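Local structure of putative S-adenosyl-L-methionine-dependent Methyltransferase (3DLC) at residues N38-T43 with W208-K213. The protein binds S-adenosylmethionine and is probably a methyltransferase of the Rossmann-like class, although its methyl acceptor is not firmly established. Sequence-based numbering, arbitrary orientation.
Sequences NRFGIT and WIIISK
Ile210 meets Phe40 and Arg39 through two different branches: its CG2 methyl touches the Phe40 ring and its CD1 methyl the Arg39 guanidinium. The apolar part is Phe40 against Ile210. CG2 of Ile210 comes to the edge of the phenyl ring, close to its plane, and lies 3.5 Å from Phe40 CE1. Phe40 CZ is nearly as close to the same methyl, at 3.6 Å. Within the helix, CB of the preceding Arg39 lies over the centre of one ring face.

The second part sets a methyl on a charged group. Ile210 CD1 sits over one face of the Arg39 guanidinium, displaced toward the rim. The closest atom to this methyl is Arg39 NE, 3.5 Å from Ile210 CD1. The Arg39 chain reaches this place with CG anti to the backbone N (chi1 -163°) and runs extended to NE.

The contact joins the C-terminal end of helix 28-40 to strand 206-211, which runs antiparallel to its neighbours 142-148 and 198-203 in the seven-stranded sheet of the Rossmann-like methyltransferase fold. Tyr145 touches both Phe40 and Ile210. The contact therefore rests on van der Waals packing of the two Ile210 methyls, with the flat guanidinium face serving as an apolar surface, while NH2 and NH1 have only weak, long ion pairs with Glu199 and Glu205.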
ATOM      1  N   ASN A  38       2.085 -15.844   1.561  1.00  7.38           N
ATOM      2  CA  ASN A  38       2.532 -16.996   0.782  1.00  8.10           C
ATOM      3  C   ASN A  38       3.805 -16.699   0.017  1.00  7.67           C
ATOM      4  O   ASN A  38       4.662 -17.573  -0.133  1.00  9.85           O
ATOM      5  CB  ASN A  38       1.466 -17.438  -0.198  1.00  8.87           C
ATOM      6  CG  ASN A  38       0.294 -18.122   0.471  1.00 10.85           C
ATOM      7  OD1 ASN A  38       0.353 -18.454   1.661  1.00 12.97           O
ATOM      8  ND2 ASN A  38      -0.803 -18.298  -0.270  1.00 13.28           N
ATOM      9  N   ARG A  39       3.951 -15.471  -0.475  1.00  7.47           N
ATOM     10  CA  ARG A  39       5.086 -15.163  -1.308  0.52  8.07           C
ATOM     11  C   ARG A  39       6.414 -15.128  -0.531  1.00 10.01           C
ATOM     12  O   ARG A  39       7.421 -15.606  -1.019  1.00 10.10           O
ATOM     13  CB  ARG A  39       4.806 -13.869  -2.059  0.52  7.49           C
ATOM     14  CG  ARG A  39       5.718 -13.687  -3.212  0.52  7.20           C
ATOM     15  CD  ARG A  39       5.335 -12.512  -4.102  0.52  7.52           C
ATOM     16  NE  ARG A  39       6.336 -12.385  -5.130  0.52  6.54           N
ATOM     17  CZ  ARG A  39       6.134 -12.417  -6.446  0.52  8.59           C
ATOM     18  NH1 ARG A  39       4.931 -12.347  -7.006  0.52  7.08           N
ATOM     19  NH2 ARG A  39       7.183 -12.394  -7.220  0.52  7.93           N
ATOM     20  N   PHE A  40       6.422 -14.437   0.636  1.00  9.61           N
ATOM     21  CA  PHE A  40       7.631 -14.240   1.370  1.00  8.65           C
ATOM     22  C   PHE A  40       7.813 -15.095   2.590  1.00  8.39           C
ATOM     23  O   PHE A  40       8.933 -15.224   3.057  1.00  9.72           O
ATOM     24  CB  PHE A  40       7.764 -12.774   1.763  1.00  8.88           C
ATOM     25  CG  PHE A  40       7.562 -11.807   0.627  1.00  8.23           C
ATOM     26  CD1 PHE A  40       8.391 -11.807  -0.471  1.00  8.94           C
ATOM     27  CD2 PHE A  40       6.515 -10.923   0.647  1.00 10.04           C
ATOM     28  CE1 PHE A  40       8.199 -10.925  -1.501  1.00  9.70           C
ATOM     29  CE2 PHE A  40       6.307 -10.036  -0.383  1.00 12.97           C
ATOM     30  CZ  PHE A  40       7.156 -10.041  -1.465  1.00 12.09           C
ATOM     31  N   GLY A  41       6.756 -15.687   3.111  1.00  7.85           N
ATOM     32  CA  GLY A  41       6.905 -16.499   4.309  1.00  8.79           C
ATOM     33  C   GLY A  41       7.227 -15.714   5.568  1.00  8.85           C
ATOM     34  O   GLY A  41       7.690 -16.314   6.546  1.00 10.77           O
ATOM     35  N   ILE A  42       7.001 -14.394   5.547  1.00  8.99           N
ATOM     36  CA  ILE A  42       7.200 -13.516   6.714  1.00  9.47           C
ATOM     37  C   ILE A  42       5.864 -13.429   7.419  1.00  8.66           C
ATOM     38  O   ILE A  42       4.872 -13.020   6.813  1.00  9.73           O
ATOM     39  CB  ILE A  42       7.725 -12.113   6.351  1.00  9.34           C
ATOM     40  CG1 ILE A  42       8.901 -12.156   5.353  1.00  9.24           C
ATOM     41  CG2 ILE A  42       8.145 -11.393   7.625  1.00 10.11           C
ATOM     42  CD1 ILE A  42       9.163 -10.821   4.654  1.00 12.39           C
ATOM     43  N   THR A  43       5.818 -13.877   8.680  1.00  9.48           N
ATOM     44  CA  THR A  43       4.514 -13.992   9.394  1.00 10.42           C
ATOM     45  C   THR A  43       4.492 -13.235  10.747  1.00  9.48           C
ATOM     46  O   THR A  43       3.544 -13.299  11.490  1.00 10.21           O
ATOM     47  CB  THR A  43       4.173 -15.464   9.609  1.00 11.69           C
ATOM     48  OG1 THR A  43       5.224 -16.106  10.341  1.00 14.96           O
ATOM     49  CG2 THR A  43       3.993 -16.191   8.278  1.00 14.68           C
ATOM     50  N   TRP A 208       3.189  -4.812  -8.575  1.00  5.96           N
ATOM     51  CA  TRP A 208       3.825  -4.772  -7.251  1.00  5.95           C
ATOM     52  C   TRP A 208       5.337  -4.673  -7.380  1.00  6.25           C
ATOM     53  O   TRP A 208       5.967  -5.392  -8.154  1.00  7.20           O
ATOM     54  CB  TRP A 208       3.451  -5.998  -6.422  1.00  6.22           C
ATOM     55  CG  TRP A 208       1.959  -6.162  -6.283  1.00  6.85           C
ATOM     56  CD1 TRP A 208       1.143  -6.931  -7.060  1.00  7.54           C
ATOM     57  CD2 TRP A 208       1.110  -5.495  -5.361  1.00  6.13           C
ATOM     58  NE1 TRP A 208      -0.158  -6.788  -6.660  1.00  7.82           N
ATOM     59  CE2 TRP A 208      -0.207  -5.910  -5.617  1.00  6.99           C
ATOM     60  CE3 TRP A 208       1.333  -4.584  -4.335  1.00  7.19           C
ATOM     61  CZ2 TRP A 208      -1.297  -5.460  -4.856  1.00  7.88           C
ATOM     62  CZ3 TRP A 208       0.245  -4.137  -3.566  1.00  7.28           C
ATOM     63  CH2 TRP A 208      -1.041  -4.577  -3.846  1.00  8.41           C
ATOM     64  N   ILE A 209       5.897  -3.780  -6.562  1.00  5.94           N
ATOM     65  CA  ILE A 209       7.324  -3.528  -6.444  1.00  6.12           C
ATOM     66  C   ILE A 209       7.832  -4.262  -5.221  1.00  5.45           C
ATOM     67  O   ILE A 209       7.394  -3.998  -4.101  1.00  6.40           O
ATOM     68  CB  ILE A 209       7.571  -2.018  -6.329  1.00  5.82           C
ATOM     69  CG1 ILE A 209       7.064  -1.263  -7.568  1.00  7.29           C
ATOM     70  CG2 ILE A 209       9.045  -1.737  -6.055  1.00  8.18           C
ATOM     71  CD1 ILE A 209       6.849   0.240  -7.336  1.00  7.79           C
ATOM     72  N   ILE A 210       8.781  -5.167  -5.456  1.00  5.86           N
ATOM     73  CA  ILE A 210       9.279  -6.088  -4.434  1.00  6.44           C
ATOM     74  C   ILE A 210      10.792  -5.951  -4.287  1.00  5.76           C
ATOM     75  O   ILE A 210      11.599  -6.581  -4.992  1.00  6.98           O
ATOM     76  CB  ILE A 210       8.916  -7.547  -4.809  1.00  6.53           C
ATOM     77  CG1 ILE A 210       7.406  -7.677  -4.998  1.00  7.73           C
ATOM     78  CG2 ILE A 210       9.427  -8.529  -3.751  1.00  7.77           C
ATOM     79  CD1 ILE A 210       6.923  -9.003  -5.547  1.00  9.24           C
ATOM     80  N   ILE A 211      11.175  -5.075  -3.377  1.00  6.60           N
ATOM     81  CA  ILE A 211      12.566  -4.797  -3.086  1.00  6.60           C
ATOM     82  C   ILE A 211      13.025  -5.754  -2.003  1.00  7.33           C
ATOM     83  O   ILE A 211      12.319  -6.006  -1.043  1.00  8.13           O
ATOM     84  CB  ILE A 211      12.727  -3.347  -2.606  1.00  7.30           C
ATOM     85  CG1 ILE A 211      12.346  -2.372  -3.737  1.00  8.56           C
ATOM     86  CG2 ILE A 211      14.150  -3.080  -2.099  1.00  9.41           C
ATOM     87  CD1 ILE A 211      11.982  -0.965  -3.246  1.00 10.57           C
ATOM     88  N   SER A 212      14.260  -6.225  -2.144  1.00  7.80           N
ATOM     89  CA  SER A 212      14.929  -7.007  -1.122  1.00  9.51           C
ATOM     90  C   SER A 212      16.129  -6.248  -0.647  1.00  9.69           C
ATOM     91  O   SER A 212      17.021  -6.018  -1.432  1.00 14.81           O
ATOM     92  CB  SER A 212      15.460  -8.307  -1.684  1.00 10.93           C
ATOM     93  OG  SER A 212      14.430  -9.182  -2.005  1.00 12.33           O
ATOM     94  N   LYS A 213      16.241  -5.921   0.624  1.00 10.63           N
ATOM     95  CA  LYS A 213      17.424  -5.248   1.085  1.00 10.65           C
ATOM     96  C   LYS A 213      18.480  -6.263   1.365  1.00  9.76           C
ATOM     97  O   LYS A 213      18.328  -7.161   2.182  1.00 12.14           O
ATOM     98  CB  LYS A 213      17.156  -4.409   2.335  1.00 11.11           C
ATOM     99  CG  LYS A 213      18.439  -3.727   2.822  1.00 13.46           C
ATOM    100  CD  LYS A 213      18.344  -2.848   4.069  1.00 18.87           C
ATOM    101  CE  LYS A 213      18.041  -1.455   3.744  1.00 15.44           C
ATOM    102  NZ  LYS A 213      17.955  -0.492   4.877  1.00  9.74           N
TER